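Local coordinates for protein glucokinase (PDB 2QM1) that probably phosphorylates glucose with ATP, as a zinc- and magnesium-containing bacterial glucokinase of the ROK family, at residues F20-T25 and E66-I71. Residues are numbered along the deposited sequence; the frame is centred on the assembly and turned at random.
Sequences FAILTT and EDFVGI
Ile-22 meets Phe-68 across one face of the five-stranded mixed sheet of a ROK kinase, a member of the actin-like ATPase clan. The segments lie largely on strands 17-24 and 68-75. Strand 7-13 runs between these strands, so no backbone hydrogen bond joins them and the CA atoms of Ile-22 and Phe-68 stay 9.0 Å apart. The contact is made by side chains alone.

The buried Ile-22/Phe-68 pair lies on the face covered by helix 46-60 and bridges over the middle strand. Ile-22 CG1 sits 4.1 Å from Phe-68 CE2. It comes to the edge of the ring, near the ring plane, and not over a face. Phe-68 CG stands beside its own backbone N, anti to the carbonyl carbon (chi1 -69°), and this turn brings the ring's CE2 side to Ile-22. The two side chains cross at about a right angle. Both also touch Ile-9 of the middle strand, and Phe-68 packs on Ile-58 of helix 46-60. The pair is thus part of the buried helix-sheet layer.

A second, separate touch is made where strand 17-24 runs out and strand 68-75 begins, away from the metal sites. Thr-25 lies in the loop after the strand, and Val-69 points its CB toward 20-25. Both side chains also rest on Lys-6, just before the middle strand. Only methyl groups meet here, and both residues remain partly exposed. The Thr-25 hydroxyl OG1 takes no part: chi1 of 63° sets it between the backbone N and the carbonyl carbon, leaving CG2 to meet Val-69 CG2 at 4.1 Å.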
loop_
_atom_site.group_PDB
_atom_site.type_symbol
_atom_site.label_atom_id
_atom_site.label_comp_id
_atom_site.label_asym_id
_atom_site.label_seq_id
_atom_site.Cartn_x
_atom_site.Cartn_y
_atom_site.Cartn_z
ATOM N N PHE B 20 11.824 -26.207 9.429
ATOM C CA PHE B 20 11.838 -25.736 10.819
ATOM C C PHE B 20 13.208 -25.171 11.117
ATOM O O PHE B 20 14.222 -25.597 10.505
ATOM C CB PHE B 20 11.598 -26.891 11.770
ATOM C CG PHE B 20 10.375 -27.693 11.470
ATOM C CD1 PHE B 20 9.220 -27.511 12.208
ATOM C CD2 PHE B 20 10.384 -28.669 10.479
ATOM C CE1 PHE B 20 8.077 -28.265 11.937
ATOM C CE2 PHE B 20 9.229 -29.415 10.192
ATOM C CZ PHE B 20 8.087 -29.227 10.936
ATOM N N ALA B 21 13.251 -24.197 12.024
ATOM C CA ALA B 21 14.529 -23.823 12.617
ATOM C C ALA B 21 14.316 -23.438 14.042
ATOM O O ALA B 21 13.228 -23.004 14.398
ATOM C CB ALA B 21 15.184 -22.673 11.890
ATOM N N ILE B 22 15.403 -23.558 14.800
ATOM C CA ILE B 22 15.525 -23.066 16.141
ATOM C C ILE B 22 16.585 -21.989 16.124
ATOM O O ILE B 22 17.692 -22.170 15.603
ATOM C CB ILE B 22 15.894 -24.173 17.123
ATOM C CG1 ILE B 22 14.706 -25.134 17.304
ATOM C CG2 ILE B 22 16.271 -23.573 18.450
ATOM C CD1 ILE B 22 15.115 -26.438 17.871
ATOM N N LEU B 23 16.229 -20.852 16.702
ATOM C CA LEU B 23 17.065 -19.693 16.566
ATOM C C LEU B 23 17.254 -19.060 17.912
ATOM O O LEU B 23 16.430 -19.266 18.804
ATOM C CB LEU B 23 16.366 -18.695 15.625
ATOM C CG LEU B 23 16.191 -19.026 14.136
ATOM C CD1 LEU B 23 14.863 -19.692 13.840
ATOM C CD2 LEU B 23 16.284 -17.763 13.270
ATOM N N THR B 24 18.317 -18.271 18.063
ATOM C CA THR B 24 18.451 -17.417 19.256
ATOM C C THR B 24 17.437 -16.296 19.128
ATOM O O THR B 24 16.927 -16.032 18.015
ATOM C CB THR B 24 19.840 -16.737 19.360
ATOM O OG1 THR B 24 19.987 -15.826 18.267
ATOM C CG2 THR B 24 20.988 -17.760 19.324
ATOM N N THR B 25 17.146 -15.625 20.248
ATOM C CA THR B 25 16.209 -14.524 20.212
ATOM C C THR B 25 16.723 -13.367 19.370
ATOM O O THR B 25 15.940 -12.541 18.995
ATOM C CB THR B 25 15.782 -14.006 21.610
ATOM O OG1 THR B 25 16.928 -13.492 22.305
ATOM C CG2 THR B 25 15.052 -15.135 22.471
ATOM N N GLU B 66 11.048 -25.027 28.348
ATOM C CA GLU B 66 10.857 -23.691 28.880
ATOM C C GLU B 66 11.909 -22.708 28.393
ATOM O O GLU B 66 11.790 -21.525 28.647
ATOM C CB GLU B 66 10.879 -23.737 30.397
ATOM C CG GLU B 66 12.239 -24.076 31.009
ATOM C CD GLU B 66 12.503 -25.562 31.225
ATOM O OE1 GLU B 66 13.488 -25.851 31.938
ATOM O OE2 GLU B 66 11.763 -26.438 30.709
ATOM N N ASP B 67 12.950 -23.197 27.723
ATOM C CA ASP B 67 13.834 -22.305 26.960
ATOM C C ASP B 67 13.121 -21.637 25.790
ATOM O O ASP B 67 13.591 -20.613 25.309
ATOM C CB ASP B 67 15.030 -23.041 26.361
ATOM C CG ASP B 67 16.155 -23.295 27.354
ATOM O OD1 ASP B 67 16.008 -23.055 28.588
ATOM O OD2 ASP B 67 17.195 -23.798 26.858
ATOM N N PHE B 68 12.042 -22.238 25.287
ATOM C CA PHE B 68 11.377 -21.736 24.072
ATOM C C PHE B 68 10.463 -20.569 24.409
ATOM O O PHE B 68 9.545 -20.727 25.233
ATOM C CB PHE B 68 10.564 -22.831 23.346
ATOM C CG PHE B 68 11.423 -23.908 22.707
ATOM C CD1 PHE B 68 11.449 -25.174 23.236
ATOM C CD2 PHE B 68 12.213 -23.635 21.597
ATOM C CE1 PHE B 68 12.248 -26.149 22.680
ATOM C CE2 PHE B 68 12.994 -24.621 21.031
ATOM C CZ PHE B 68 13.003 -25.873 21.564
ATOM N N VAL B 69 10.731 -19.405 23.796
ATOM C CA VAL B 69 9.940 -18.179 24.063
ATOM C C VAL B 69 8.619 -18.277 23.293
ATOM O O VAL B 69 7.521 -17.921 23.790
ATOM C CB VAL B 69 10.742 -16.899 23.677
ATOM C CG1 VAL B 69 9.828 -15.651 23.611
ATOM C CG2 VAL B 69 11.940 -16.710 24.616
ATOM N N GLY B 70 8.729 -18.802 22.086
ATOM C CA GLY B 70 7.555 -19.288 21.358
ATOM C C GLY B 70 7.820 -19.829 19.965
ATOM O O GLY B 70 8.971 -20.004 19.550
ATOM N N ILE B 71 6.744 -20.031 19.215
ATOM C CA ILE B 71 6.811 -20.615 17.834
ATOM C C ILE B 71 6.130 -19.646 16.886
ATOM O O ILE B 71 4.981 -19.230 17.128
ATOM C CB ILE B 71 6.034 -21.973 17.762
ATOM C CG1 ILE B 71 6.682 -23.025 18.639
ATOM C CG2 ILE B 71 5.994 -22.564 16.357
ATOM C CD1 ILE B 71 5.685 -24.094 19.129
#